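Local coordinates for transcriptional regulatory protein (Chlamydia trachomatis, PDB 3Q7R) that binds DNA, including its own promoter, and may act as a global positive regulator of transcription, with a receiver domain of the OmpR/PhoB subfamily, at residues V76-D81 with R94-L99; D52-E57 with E72-L77; C56-L61 with L80-E85; V18-D23 with I41-K46. All blocks are in the same frame, centred on the assembly; numbering follows the deposited sequence.

Overall arrangement
All four contacts lie in the five-stranded parallel sheet of the receiver domain or at the ends of its strands. Interactions 1 and 2 are buried and share strand 75-80, which lies between strand 51-57 and strand 97-100. Their chemistry is backbone hydrogen bonding with aliphatic and aromatic packing beside it. Interaction 3 lies at and just beyond the ends of strands 51-57 and 75-80. It is partly buried, has no hydrogen bond across its segments, and rests on Tyr58, Leu80 and Phe82. Interaction 4 is a surface contact toward the opposite edge of the sheet, where strands 13-18 and 37-42 meet, and it adds a side-chain amide bond. Glu57 ties interactions 2 and 3 to interaction 4 through Ser19.

Interaction 1 (V76-D81 with R94-L99)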
loop_
_atom_site.group_PDB
_atom_site.type_symbol
_atom_site.label_atom_id
_atom_site.label_comp_id
_atom_site.label_asym_id
_atom_site.label_seq_id
_atom_site.Cartn_x
_atom_site.Cartn_y
_atom_site.Cartn_z
ATOM N N VAL A 76 -1.308 8.011 6.696
ATOM C CA VAL A 76 -2.487 8.122 5.791
ATOM C C VAL A 76 -2.460 7.067 4.693
ATOM O O VAL A 76 -1.434 6.920 4.007
ATOM C CB VAL A 76 -2.559 9.520 5.148
ATOM C CG1 VAL A 76 -3.750 9.561 4.165
ATOM C CG2 VAL A 76 -2.748 10.648 6.229
ATOM N N LEU A 77 -3.549 6.296 4.551
ATOM C CA LEU A 77 -3.678 5.343 3.448
ATOM C C LEU A 77 -4.774 5.886 2.566
ATOM O O LEU A 77 -5.843 6.262 3.086
ATOM C CB LEU A 77 -4.119 3.971 4.018
ATOM C CG LEU A 77 -4.527 2.877 3.003
ATOM C CD1 LEU A 77 -3.303 2.396 2.231
ATOM C CD2 LEU A 77 -5.143 1.696 3.769
ATOM N N VAL A 78 -4.542 5.899 1.259
ATOM C CA VAL A 78 -5.478 6.549 0.333
ATOM C C VAL A 78 -6.306 5.520 -0.445
ATOM O O VAL A 78 -5.791 4.479 -0.844
ATOM C CB VAL A 78 -4.685 7.444 -0.625
ATOM C CG1 VAL A 78 -5.574 7.940 -1.756
ATOM C CG2 VAL A 78 -4.029 8.579 0.145
ATOM N N LEU A 79 -7.602 5.789 -0.624
ATOM C CA LEU A 79 -8.470 4.900 -1.394
ATOM C C LEU A 79 -8.787 5.548 -2.737
ATOM O O LEU A 79 -9.342 6.651 -2.785
ATOM C CB LEU A 79 -9.784 4.634 -0.674
ATOM C CG LEU A 79 -9.652 4.166 0.768
ATOM C CD1 LEU A 79 -11.106 3.808 1.301
ATOM C CD2 LEU A 79 -8.677 2.956 0.833
ATOM N N LEU A 80 -8.436 4.870 -3.815
ATOM C CA LEU A 80 -8.595 5.436 -5.180
ATOM C C LEU A 80 -9.731 4.754 -5.934
ATOM O O LEU A 80 -9.844 3.536 -5.904
ATOM C CB LEU A 80 -7.338 5.164 -6.031
ATOM C CG LEU A 80 -6.346 6.282 -6.014
ATOM C CD1 LEU A 80 -4.991 5.805 -6.528
ATOM C CD2 LEU A 80 -6.843 7.402 -6.967
ATOM N N ASP A 81 -10.519 5.518 -6.680
ATOM C CA ASP A 81 -11.558 4.873 -7.515
ATOM C C ASP A 81 -10.987 4.235 -8.779
ATOM O O ASP A 81 -11.668 3.381 -9.392
ATOM C CB ASP A 81 -12.561 5.915 -8.025
ATOM C CG ASP A 81 -13.457 6.486 -6.934
ATOM O OD1 ASP A 81 -13.678 5.851 -5.888
ATOM O OD2 ASP A 81 -14.098 7.544 -7.209
ATOM N N ARG A 94 4.399 11.707 -2.882
ATOM C CA ARG A 94 3.960 12.536 -1.774
ATOM C C ARG A 94 3.930 11.776 -0.439
ATOM O O ARG A 94 3.589 12.368 0.573
ATOM C CB ARG A 94 2.559 13.136 -2.065
ATOM C CG ARG A 94 2.605 14.259 -3.140
ATOM C CD ARG A 94 1.189 14.431 -3.807
ATOM N NE ARG A 94 0.235 14.816 -2.816
ATOM C CZ ARG A 94 -1.080 14.686 -2.897
ATOM N NH1 ARG A 94 -1.733 14.111 -3.952
ATOM N NH2 ARG A 94 -1.785 15.121 -1.883
ATOM N N GLY A 95 4.256 10.481 -0.456
ATOM C CA GLY A 95 4.308 9.679 0.762
ATOM C C GLY A 95 3.105 8.849 1.082
ATOM O O GLY A 95 3.037 8.252 2.174
ATOM N N PHE A 96 2.187 8.716 0.126
ATOM C CA PHE A 96 0.954 7.969 0.397
ATOM C C PHE A 96 0.917 6.622 -0.352
ATOM O O PHE A 96 0.902 6.592 -1.595
ATOM C CB PHE A 96 -0.240 8.770 -0.123
ATOM C CG PHE A 96 -0.379 10.119 0.536
ATOM C CD1 PHE A 96 -0.802 10.214 1.851
ATOM C CD2 PHE A 96 -0.118 11.295 -0.176
ATOM C CE1 PHE A 96 -0.949 11.491 2.458
ATOM C CE2 PHE A 96 -0.275 12.549 0.443
ATOM C CZ PHE A 96 -0.666 12.620 1.781
ATOM N N TRP A 97 0.774 5.554 0.421
ATOM C CA TRP A 97 0.407 4.281 -0.142
ATOM C C TRP A 97 -1.114 4.287 -0.422
ATOM O O TRP A 97 -1.852 5.122 0.130
ATOM C CB TRP A 97 0.809 3.126 0.835
ATOM C CG TRP A 97 0.549 1.737 0.305
ATOM C CD1 TRP A 97 -0.201 0.745 0.898
ATOM C CD2 TRP A 97 1.040 1.176 -0.911
ATOM N NE1 TRP A 97 -0.215 -0.399 0.105
ATOM C CE2 TRP A 97 0.542 -0.173 -1.003
ATOM C CE3 TRP A 97 1.842 1.668 -1.928
ATOM C CZ2 TRP A 97 0.808 -1.002 -2.083
ATOM C CZ3 TRP A 97 2.125 0.808 -3.032
ATOM C CH2 TRP A 97 1.592 -0.504 -3.086
ATOM N N TYR A 98 -1.585 3.351 -1.254
ATOM C CA TYR A 98 -2.998 3.428 -1.681
ATOM C C TYR A 98 -3.518 2.054 -2.065
ATOM O O TYR A 98 -2.717 1.130 -2.298
ATOM C CB TYR A 98 -3.210 4.381 -2.913
ATOM C CG TYR A 98 -2.355 4.003 -4.104
ATOM C CD1 TYR A 98 -2.745 3.016 -4.970
ATOM C CD2 TYR A 98 -1.131 4.654 -4.324
ATOM C CE1 TYR A 98 -1.935 2.670 -6.073
ATOM C CE2 TYR A 98 -0.311 4.321 -5.394
ATOM C CZ TYR A 98 -0.699 3.317 -6.229
ATOM O OH TYR A 98 0.107 2.940 -7.321
ATOM N N LEU A 99 -4.839 1.921 -2.043
ATOM C CA LEU A 99 -5.553 0.774 -2.625
ATOM C C LEU A 99 -6.398 1.348 -3.742
ATOM O O LEU A 99 -6.956 2.461 -3.581
ATOM C CB LEU A 99 -6.530 0.143 -1.615
ATOM C CG LEU A 99 -5.873 -0.456 -0.371
ATOM C CD1 LEU A 99 -6.917 -0.887 0.664
ATOM C CD2 LEU A 99 -5.059 -1.656 -0.848
HETATM O O HOH W 1 1.021 6.049 3.308
#
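The Phe96 ring takes Val76 at its edge, with Val76 CB 3.7 Å from Phe96 CE1. Val76 O also lies in the plane of the Phe96 ring, at its edge. The two side chains lie side by side and point the same way. One face of the Tyr98 ring is covered by Leu80 CD1, a CH-pi contact 4.3 Å from the ring centroid. Tyr98 CG, set between its backbone N and carbonyl carbon (chi1 56°), is 4.0 Å from Leu80 CD1. The Arg94 guanidinium has Phe96 CD2 over one face, toward the rim. Trp97 CD1 meets Leu77 CD1 at 3.8 Å.

The backbones pair as neighbouring parallel strands of a beta-alpha-beta unit, joined through helix 85-93. Val78 is held through both its N and its O. Its N donates to Trp97 O at 3.0 Å, and its O accepts from Leu99 N at 3.0 Å. Leu80 N then donates to Leu99 O at 2.8 Å, almost straight at 166°. Just before this pairing a water links the two segments. It donates to Val76 O and Gly95 O and accepts from Trp97 N. Gly95 closes helix 85-93 in a Schellman motif with positive phi. Trp97 also reaches the dimer interface, where it meets Trp97 and Phe115 of the second subunit edge-to-face.

Interaction 2 (D52-E57 with E72-L77); sequences DLVVCE and EGSFVL
Val54 O is approached by two groups of the 72-77 segment. Leu77 N donates to it at 2.9 Å, in the carbonyl plane, and Val76 CA makes a CA-H...O contact at 3.2 Å. Val54 also bonds through its N, which donates to Phe75 O at 2.8 Å along a nearly straight bond (174°). Cys56 N continues the ladder to Leu77 O at 2.8 Å. At the start of the pairing the bond is longer: Phe75 N to Asp52 O is 3.3 Å, with the donor tilted 35° from the carbonyl plane. Asp52 O also lies at the edge of the Phe75 ring, 3.4 Å from Phe75 CD2.

On one face of the sheet Leu53 CD1 lies between Phe75 CB, at 3.9 Å, and Leu77 CB. Leu53 CG is anti to the backbone N (chi1 171°), and from it CD1 reaches the 72-77 segment. On the other face Val54 CB meets Val76 CG2, while Val54 CG2 touches Ser74 CB. The pairing is parallel and forms the middle of the sheet. Strand 13-18 flanks 51-57 on its other edge, helix 105-118 covers the face of Leu53 and Val55, and Tyr45 touches Val76 and Cys56 on the other.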
loop_
_atom_site.group_PDB
_atom_site.type_symbol
_atom_site.label_atom_id
_atom_site.label_comp_id
_atom_site.label_asym_id
_atom_site.label_seq_id
_atom_site.Cartn_x
_atom_site.Cartn_y
_atom_site.Cartn_z
ATOM N N ASP A 52 -4.233 6.987 14.843
ATOM C CA ASP A 52 -3.015 6.303 14.390
ATOM C C ASP A 52 -2.971 6.241 12.868
ATOM O O ASP A 52 -1.887 6.365 12.255
ATOM C CB ASP A 52 -2.976 4.894 14.958
ATOM C CG ASP A 52 -2.903 4.921 16.485
ATOM O OD1 ASP A 52 -1.863 5.390 16.976
ATOM O OD2 ASP A 52 -3.874 4.536 17.140
ATOM N N LEU A 53 -4.129 6.039 12.245
ATOM C CA LEU A 53 -4.155 5.914 10.778
ATOM C C LEU A 53 -5.380 6.681 10.291
ATOM O O LEU A 53 -6.457 6.544 10.856
ATOM C CB LEU A 53 -4.282 4.464 10.369
ATOM C CG LEU A 53 -4.544 4.207 8.887
ATOM C CD1 LEU A 53 -3.341 4.632 8.057
ATOM C CD2 LEU A 53 -4.853 2.688 8.718
ATOM N N VAL A 54 -5.216 7.497 9.263
ATOM C CA VAL A 54 -6.367 8.078 8.557
ATOM C C VAL A 54 -6.464 7.419 7.196
ATOM O O VAL A 54 -5.475 7.383 6.470
ATOM C CB VAL A 54 -6.197 9.600 8.351
ATOM C CG1 VAL A 54 -7.416 10.162 7.588
ATOM C CG2 VAL A 54 -6.060 10.252 9.755
ATOM N N VAL A 55 -7.633 6.867 6.863
ATOM C CA VAL A 55 -7.832 6.197 5.551
ATOM C C VAL A 55 -8.668 7.197 4.787
ATOM O O VAL A 55 -9.762 7.524 5.224
ATOM C CB VAL A 55 -8.589 4.886 5.729
ATOM C CG1 VAL A 55 -8.845 4.269 4.351
ATOM C CG2 VAL A 55 -7.747 3.903 6.547
ATOM N N CYS A 56 -8.122 7.783 3.700
ATOM C CA CYS A 56 -8.841 8.896 3.061
ATOM C C CYS A 56 -9.166 8.617 1.609
ATOM O O CYS A 56 -8.275 8.232 0.866
ATOM C CB CYS A 56 -7.916 10.127 3.096
ATOM S SG CYS A 56 -8.736 11.667 2.582
ATOM N N GLU A 57 -10.414 8.838 1.207
ATOM C CA GLU A 57 -10.723 8.771 -0.197
ATOM C C GLU A 57 -9.871 9.767 -1.002
ATOM O O GLU A 57 -9.700 10.944 -0.606
ATOM C CB GLU A 57 -12.179 9.201 -0.401
ATOM C CG GLU A 57 -13.148 8.215 0.223
ATOM C CD GLU A 57 -13.256 6.931 -0.551
ATOM O OE1 GLU A 57 -12.631 6.764 -1.620
ATOM O OE2 GLU A 57 -13.936 6.008 -0.059
ATOM N N GLU A 72 5.673 12.863 12.191
ATOM C CA GLU A 72 5.295 12.891 13.596
ATOM C C GLU A 72 3.766 12.875 13.797
ATOM O O GLU A 72 3.283 12.854 14.953
ATOM C CB GLU A 72 5.813 14.154 14.306
ATOM C CG GLU A 72 7.317 14.171 14.320
ATOM C CD GLU A 72 7.918 13.188 15.342
ATOM O OE1 GLU A 72 7.145 12.631 16.164
ATOM O OE2 GLU A 72 9.165 13.023 15.356
ATOM N N GLY A 73 3.023 12.918 12.695
ATOM C CA GLY A 73 1.578 12.896 12.750
ATOM C C GLY A 73 1.026 11.507 12.376
ATOM O O GLY A 73 1.755 10.549 12.372
ATOM N N SER A 74 -0.265 11.466 12.032
ATOM C CA SER A 74 -0.950 10.232 11.648
ATOM C C SER A 74 -0.418 9.689 10.320
ATOM O O SER A 74 -0.115 10.462 9.418
ATOM C CB SER A 74 -2.454 10.496 11.447
ATOM O OG SER A 74 -3.088 11.095 12.570
ATOM N N PHE A 75 -0.357 8.359 10.170
ATOM C CA PHE A 75 -0.180 7.780 8.836
ATOM C C PHE A 75 -1.457 8.006 8.021
ATOM O O PHE A 75 -2.542 8.178 8.587
ATOM C CB PHE A 75 0.044 6.272 8.959
ATOM C CG PHE A 75 1.264 5.909 9.745
ATOM C CD1 PHE A 75 2.496 6.091 9.153
ATOM C CD2 PHE A 75 1.177 5.388 11.022
ATOM C CE1 PHE A 75 3.665 5.768 9.854
ATOM C CE2 PHE A 75 2.334 5.056 11.717
ATOM C CZ PHE A 75 3.575 5.257 11.112
ATOM N N VAL A 76 -1.308 8.011 6.696
ATOM C CA VAL A 76 -2.487 8.122 5.791
ATOM C C VAL A 76 -2.460 7.067 4.693
ATOM O O VAL A 76 -1.434 6.920 4.007
ATOM C CB VAL A 76 -2.559 9.520 5.148
ATOM C CG1 VAL A 76 -3.750 9.561 4.165
ATOM C CG2 VAL A 76 -2.748 10.648 6.229
ATOM N N LEU A 77 -3.549 6.296 4.551
ATOM C CA LEU A 77 -3.678 5.343 3.448
ATOM C C LEU A 77 -4.774 5.886 2.566
ATOM O O LEU A 77 -5.843 6.262 3.086
ATOM C CB LEU A 77 -4.119 3.971 4.018
ATOM C CG LEU A 77 -4.527 2.877 3.003
ATOM C CD1 LEU A 77 -3.303 2.396 2.231
ATOM C CD2 LEU A 77 -5.143 1.696 3.769
#

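Interaction 3 (C56-L61 with L80-E85)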
loop_
_atom_site.group_PDB
_atom_site.type_symbol
_atom_site.label_atom_id
_atom_site.label_comp_id
_atom_site.label_asym_id
_atom_site.label_seq_id
_atom_site.Cartn_x
_atom_site.Cartn_y
_atom_site.Cartn_z
ATOM N N CYS A 56 -8.122 7.783 3.700
ATOM C CA CYS A 56 -8.841 8.896 3.061
ATOM C C CYS A 56 -9.166 8.617 1.609
ATOM O O CYS A 56 -8.275 8.232 0.866
ATOM C CB CYS A 56 -7.916 10.127 3.096
ATOM S SG CYS A 56 -8.736 11.667 2.582
ATOM N N GLU A 57 -10.414 8.838 1.207
ATOM C CA GLU A 57 -10.723 8.771 -0.197
ATOM C C GLU A 57 -9.871 9.767 -1.002
ATOM O O GLU A 57 -9.700 10.944 -0.606
ATOM C CB GLU A 57 -12.179 9.201 -0.401
ATOM C CG GLU A 57 -13.148 8.215 0.223
ATOM C CD GLU A 57 -13.256 6.931 -0.551
ATOM O OE1 GLU A 57 -12.631 6.764 -1.620
ATOM O OE2 GLU A 57 -13.936 6.008 -0.059
ATOM N N TYR A 58 -9.375 9.327 -2.160
ATOM C CA TYR A 58 -8.615 10.244 -2.995
ATOM C C TYR A 58 -9.455 11.493 -3.340
ATOM O O TYR A 58 -8.940 12.616 -3.396
ATOM C CB TYR A 58 -8.156 9.527 -4.256
ATOM C CG TYR A 58 -7.283 10.404 -5.149
ATOM C CD1 TYR A 58 -5.951 10.668 -4.775
ATOM C CD2 TYR A 58 -7.788 10.955 -6.309
ATOM C CE1 TYR A 58 -5.134 11.471 -5.595
ATOM C CE2 TYR A 58 -6.975 11.774 -7.129
ATOM C CZ TYR A 58 -5.645 11.975 -6.747
ATOM O OH TYR A 58 -4.836 12.777 -7.573
ATOM N N SER A 59 -10.749 11.307 -3.604
ATOM C CA SER A 59 -11.586 12.464 -3.863
ATOM C C SER A 59 -11.699 13.461 -2.720
ATOM O O SER A 59 -12.211 14.584 -2.953
ATOM C CB SER A 59 -12.997 12.061 -4.292
ATOM O OG SER A 59 -12.999 11.347 -5.549
ATOM N N LEU A 60 -11.246 13.093 -1.520
ATOM C CA LEU A 60 -11.295 13.975 -0.357
ATOM C C LEU A 60 -9.885 14.373 0.070
ATOM O O LEU A 60 -9.718 15.115 1.054
ATOM C CB LEU A 60 -12.041 13.353 0.789
ATOM C CG LEU A 60 -13.529 13.133 0.489
ATOM C CD1 LEU A 60 -14.208 12.258 1.585
ATOM C CD2 LEU A 60 -14.185 14.512 0.331
ATOM N N LEU A 61 -8.877 13.922 -0.688
ATOM C CA LEU A 61 -7.468 14.158 -0.261
ATOM C C LEU A 61 -6.956 15.453 -0.923
ATOM O O LEU A 61 -6.847 15.540 -2.145
ATOM C CB LEU A 61 -6.581 13.036 -0.748
ATOM C CG LEU A 61 -5.160 13.145 -0.171
ATOM C CD1 LEU A 61 -5.027 12.788 1.303
ATOM C CD2 LEU A 61 -4.282 12.174 -1.015
ATOM N N LEU A 80 -8.436 4.870 -3.815
ATOM C CA LEU A 80 -8.595 5.436 -5.180
ATOM C C LEU A 80 -9.731 4.754 -5.934
ATOM O O LEU A 80 -9.844 3.536 -5.904
ATOM C CB LEU A 80 -7.338 5.164 -6.031
ATOM C CG LEU A 80 -6.346 6.282 -6.014
ATOM C CD1 LEU A 80 -4.991 5.805 -6.528
ATOM C CD2 LEU A 80 -6.843 7.402 -6.967
ATOM N N ASP A 81 -10.519 5.518 -6.680
ATOM C CA ASP A 81 -11.558 4.873 -7.515
ATOM C C ASP A 81 -10.987 4.235 -8.779
ATOM O O ASP A 81 -11.668 3.381 -9.392
ATOM C CB ASP A 81 -12.561 5.915 -8.025
ATOM C CG ASP A 81 -13.457 6.486 -6.934
ATOM O OD1 ASP A 81 -13.678 5.851 -5.888
ATOM O OD2 ASP A 81 -14.098 7.544 -7.209
ATOM N N PHE A 82 -9.812 4.661 -9.220
ATOM C CA PHE A 82 -9.366 4.373 -10.583
ATOM C C PHE A 82 -7.843 4.240 -10.618
ATOM O O PHE A 82 -7.125 4.711 -9.706
ATOM C CB PHE A 82 -9.772 5.556 -11.531
ATOM C CG PHE A 82 -9.183 6.882 -11.072
ATOM C CD1 PHE A 82 -7.907 7.231 -11.462
ATOM C CD2 PHE A 82 -9.915 7.744 -10.209
ATOM C CE1 PHE A 82 -7.307 8.415 -10.980
ATOM C CE2 PHE A 82 -9.343 8.894 -9.699
ATOM C CZ PHE A 82 -8.041 9.260 -10.099
ATOM N N PHE A 83 -7.361 3.693 -11.729
ATOM C CA PHE A 83 -5.955 3.665 -12.073
ATOM C C PHE A 83 -5.620 4.766 -13.073
ATOM O O PHE A 83 -6.272 4.878 -14.156
ATOM C CB PHE A 83 -5.578 2.343 -12.733
ATOM C CG PHE A 83 -4.181 2.365 -13.255
ATOM C CD1 PHE A 83 -3.121 2.273 -12.379
ATOM C CD2 PHE A 83 -3.931 2.601 -14.566
ATOM C CE1 PHE A 83 -1.835 2.331 -12.843
ATOM C CE2 PHE A 83 -2.647 2.658 -15.023
ATOM C CZ PHE A 83 -1.606 2.574 -14.142
ATOM N N ASP A 84 -4.586 5.555 -12.738
ATOM C CA ASP A 84 -3.997 6.498 -13.685
ATOM C C ASP A 84 -2.551 6.584 -13.319
ATOM O O ASP A 84 -2.203 6.712 -12.113
ATOM C CB ASP A 84 -4.643 7.903 -13.603
ATOM C CG ASP A 84 -3.848 8.926 -14.358
ATOM O OD1 ASP A 84 -3.829 8.860 -15.649
ATOM O OD2 ASP A 84 -3.245 9.799 -13.667
ATOM N N GLU A 85 -1.680 6.460 -14.306
ATOM C CA GLU A 85 -0.262 6.346 -13.967
ATOM C C GLU A 85 0.268 7.520 -13.167
ATOM O O GLU A 85 0.841 7.282 -12.081
ATOM C CB GLU A 85 0.607 6.240 -15.238
ATOM C CG GLU A 85 2.105 6.102 -14.879
ATOM C CD GLU A 85 3.038 6.038 -16.095
ATOM O OE1 GLU A 85 2.625 6.448 -17.200
ATOM O OE2 GLU A 85 4.194 5.611 -15.923
#
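A chi1 of -177° sets Tyr58 CG anti to the backbone N and beside its carbonyl carbon, where Leu80 CD2 meets it. A chi1 of 58° sets Phe82 CG between the backbone N and the carbonyl carbon, and from there the ring extends to bring its CZ to Tyr58. Leu80 CD2 is the shared point of contact. Leu80 CD2 sits over one face of the Tyr58 ring, 3.5 Å from Tyr58 CG. The same CD2 of Leu80 lies 3.8 Å above the plane of the Phe82 ring, toward the rim. The Tyr58 and Leu80 side chains run side by side and point the same way. The two rings meet obliquely, their planes 83° apart, and Phe82 CZ is 4.0 Å from Tyr58 CE2.

A second, polar part of the contact brings like charges together. Glu57 OE1 and Asp81 OD1 are 4.5 Å apart, and Arg101 forms a salt bridge with both, which probably offsets their repulsion. Glu57 OE2 turns instead to Ser19. The contact joins the end of strand 51-57 and the 3-10 turn after it to the end of strand 75-80 and the loop leading to helix 85-93. That helix meets Tyr58 and Leu80 through Leu91, and Asp84 caps its start.

Interaction 4 (V18-D23 with I41-K46)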
loop_
_atom_site.group_PDB
_atom_site.type_symbol
_atom_site.label_atom_id
_atom_site.label_comp_id
_atom_site.label_asym_id
_atom_site.label_seq_id
_atom_site.Cartn_x
_atom_site.Cartn_y
_atom_site.Cartn_z
ATOM N N VAL A 18 -12.035 8.820 6.224
ATOM C CA VAL A 18 -12.542 10.024 5.604
ATOM C C VAL A 18 -13.180 9.585 4.278
ATOM O O VAL A 18 -12.482 9.354 3.294
ATOM C CB VAL A 18 -11.433 11.019 5.377
ATOM C CG1 VAL A 18 -11.998 12.247 4.600
ATOM C CG2 VAL A 18 -10.839 11.470 6.765
ATOM N N SER A 19 -14.497 9.433 4.313
ATOM C CA SER A 19 -15.244 8.904 3.199
ATOM C C SER A 19 -16.721 9.180 3.396
ATOM O O SER A 19 -17.209 9.255 4.510
ATOM C CB SER A 19 -15.014 7.398 3.130
ATOM O OG SER A 19 -15.648 6.814 1.983
ATOM N N GLU A 20 -17.436 9.239 2.272
ATOM C CA GLU A 20 -18.917 9.194 2.253
ATOM C C GLU A 20 -19.482 7.796 2.051
ATOM O O GLU A 20 -20.704 7.630 2.004
ATOM C CB GLU A 20 -19.487 10.131 1.193
ATOM C CG GLU A 20 -19.128 11.625 1.502
ATOM C CD GLU A 20 -19.804 12.626 0.565
ATOM O OE1 GLU A 20 -20.441 12.189 -0.436
ATOM O OE2 GLU A 20 -19.676 13.845 0.807
ATOM N N HIS A 21 -18.591 6.794 1.930
ATOM C CA HIS A 21 -19.039 5.410 1.800
ATOM C C HIS A 21 -19.399 4.839 3.169
ATOM O O HIS A 21 -18.637 4.057 3.743
ATOM C CB HIS A 21 -17.950 4.595 1.093
ATOM C CG HIS A 21 -17.866 4.894 -0.379
ATOM N ND1 HIS A 21 -16.936 5.730 -0.970
ATOM C CD2 HIS A 21 -18.685 4.485 -1.382
ATOM C CE1 HIS A 21 -17.146 5.767 -2.285
ATOM N NE2 HIS A 21 -18.210 5.032 -2.553
ATOM N N TRP A 22 -20.546 5.266 3.684
ATOM C CA TRP A 22 -21.013 4.830 4.984
ATOM C C TRP A 22 -21.145 3.295 5.050
ATOM O O TRP A 22 -20.860 2.711 6.080
ATOM C CB TRP A 22 -22.357 5.494 5.314
ATOM C CG TRP A 22 -22.232 6.988 5.541
ATOM C CD1 TRP A 22 -22.293 7.968 4.586
ATOM C CD2 TRP A 22 -22.025 7.669 6.791
ATOM N NE1 TRP A 22 -22.144 9.203 5.165
ATOM C CE2 TRP A 22 -21.976 9.052 6.516
ATOM C CE3 TRP A 22 -21.904 7.247 8.116
ATOM C CZ2 TRP A 22 -21.812 10.005 7.509
ATOM C CZ3 TRP A 22 -21.729 8.196 9.102
ATOM C CH2 TRP A 22 -21.687 9.564 8.795
ATOM N N ASP A 23 -21.541 2.635 3.962
ATOM C CA ASP A 23 -21.694 1.169 4.009
ATOM C C ASP A 23 -20.346 0.474 4.148
ATOM O O ASP A 23 -20.190 -0.430 4.944
ATOM C CB ASP A 23 -22.471 0.640 2.788
ATOM C CG ASP A 23 -21.952 1.175 1.444
ATOM O OD1 ASP A 23 -21.034 2.040 1.356
ATOM O OD2 ASP A 23 -22.500 0.696 0.420
ATOM N N ILE A 41 -15.662 7.869 11.464
ATOM C CA ILE A 41 -15.835 8.345 10.107
ATOM C C ILE A 41 -16.001 9.861 10.054
ATOM O O ILE A 41 -16.607 10.492 10.942
ATOM C CB ILE A 41 -17.011 7.621 9.422
ATOM C CG1 ILE A 41 -17.001 7.856 7.891
ATOM C CG2 ILE A 41 -18.354 8.035 10.072
ATOM C CD1 ILE A 41 -18.148 7.145 7.126
ATOM N N GLY A 42 -15.463 10.487 9.009
ATOM C CA GLY A 42 -15.691 11.899 8.807
ATOM C C GLY A 42 -15.785 12.144 7.302
ATOM O O GLY A 42 -15.395 11.243 6.566
ATOM N N GLN A 43 -16.291 13.296 6.883
ATOM C CA GLN A 43 -16.478 13.563 5.462
ATOM C C GLN A 43 -15.541 14.585 4.883
ATOM O O GLN A 43 -15.744 15.018 3.769
ATOM C CB GLN A 43 -17.962 13.958 5.185
ATOM C CG GLN A 43 -18.859 12.734 5.177
ATOM C CD GLN A 43 -19.080 12.141 6.530
ATOM O OE1 GLN A 43 -19.598 12.811 7.450
ATOM N NE2 GLN A 43 -18.777 10.835 6.654
ATOM N N GLN A 44 -14.542 15.040 5.653
ATOM C CA GLN A 44 -13.556 15.951 5.086
ATOM C C GLN A 44 -12.195 15.616 5.679
ATOM O O GLN A 44 -12.107 15.090 6.781
ATOM C CB GLN A 44 -13.889 17.434 5.362
ATOM C CG GLN A 44 -13.659 17.982 6.779
ATOM C CD GLN A 44 -14.777 17.677 7.808
ATOM O OE1 GLN A 44 -15.925 17.433 7.436
ATOM N NE2 GLN A 44 -14.435 17.702 9.114
ATOM N N TYR A 45 -11.151 15.825 4.899
ATOM C CA TYR A 45 -9.824 15.389 5.379
ATOM C C TYR A 45 -9.437 16.130 6.675
ATOM O O TYR A 45 -9.557 17.362 6.776
ATOM C CB TYR A 45 -8.735 15.639 4.309
ATOM C CG TYR A 45 -7.387 15.295 4.848
ATOM C CD1 TYR A 45 -7.002 13.963 4.971
ATOM C CD2 TYR A 45 -6.527 16.273 5.344
ATOM C CE1 TYR A 45 -5.795 13.571 5.543
ATOM C CE2 TYR A 45 -5.348 15.904 5.929
ATOM C CZ TYR A 45 -4.953 14.558 6.014
ATOM O OH TYR A 45 -3.745 14.193 6.628
ATOM N N LYS A 46 -8.971 15.346 7.623
ATOM C CA LYS A 46 -8.355 15.886 8.854
ATOM C C LYS A 46 -7.580 14.766 9.502
ATOM O O LYS A 46 -7.559 13.614 9.022
ATOM C CB LYS A 46 -9.439 16.412 9.788
ATOM C CG LYS A 46 -10.338 15.266 10.236
ATOM C CD LYS A 46 -11.531 15.648 11.201
ATOM C CE LYS A 46 -11.168 16.347 12.398
ATOM N NZ LYS A 46 -12.383 16.398 13.320
#
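This contact belongs to the first beta-alpha-beta unit of the receiver fold, where strands 13-18 and 37-42 run parallel and helix 22-31 begins. Ser19 N donates to Gly42 O at 3.0 Å, nearly in line with the carbonyl. Val18 CA makes a CA-H...O contact to Gly42 O at 3.2 Å. Ser19 O is used as well: Gln43 NE2 donates to it at 3.1 Å, nearly straight at 170°. Gln43 is bent at chi2 (72°), and its NE2 also comes 3.3 Å from Trp22 CZ2, near the ring's rim, with amide and ring planes 31° apart.

The Trp22 ring packs on Ile41 as well. Ile41 CD1 stands over the six-membered ring, 4.0 Å from its centroid, and Ile41 CG2 reaches Trp22 CZ3 at 3.5 Å. Trp22 and Ile41 cross at about a right angle. Further along the chain, Val18 CG1 packs on the backbone of Gln44, 3.5 Å from its C. Ser19 OG accepts from His21 N at 2.9 Å, an ST turn just before the helix. Ser19 OG and His21 ND1 are both hydrogen-bonded to Glu57, at the end of strand 51-57. Val18 also touches Val54 and Cys56 of that strand, next to 13-18 in the sheet, and strand 37-42 is the outermost on this side.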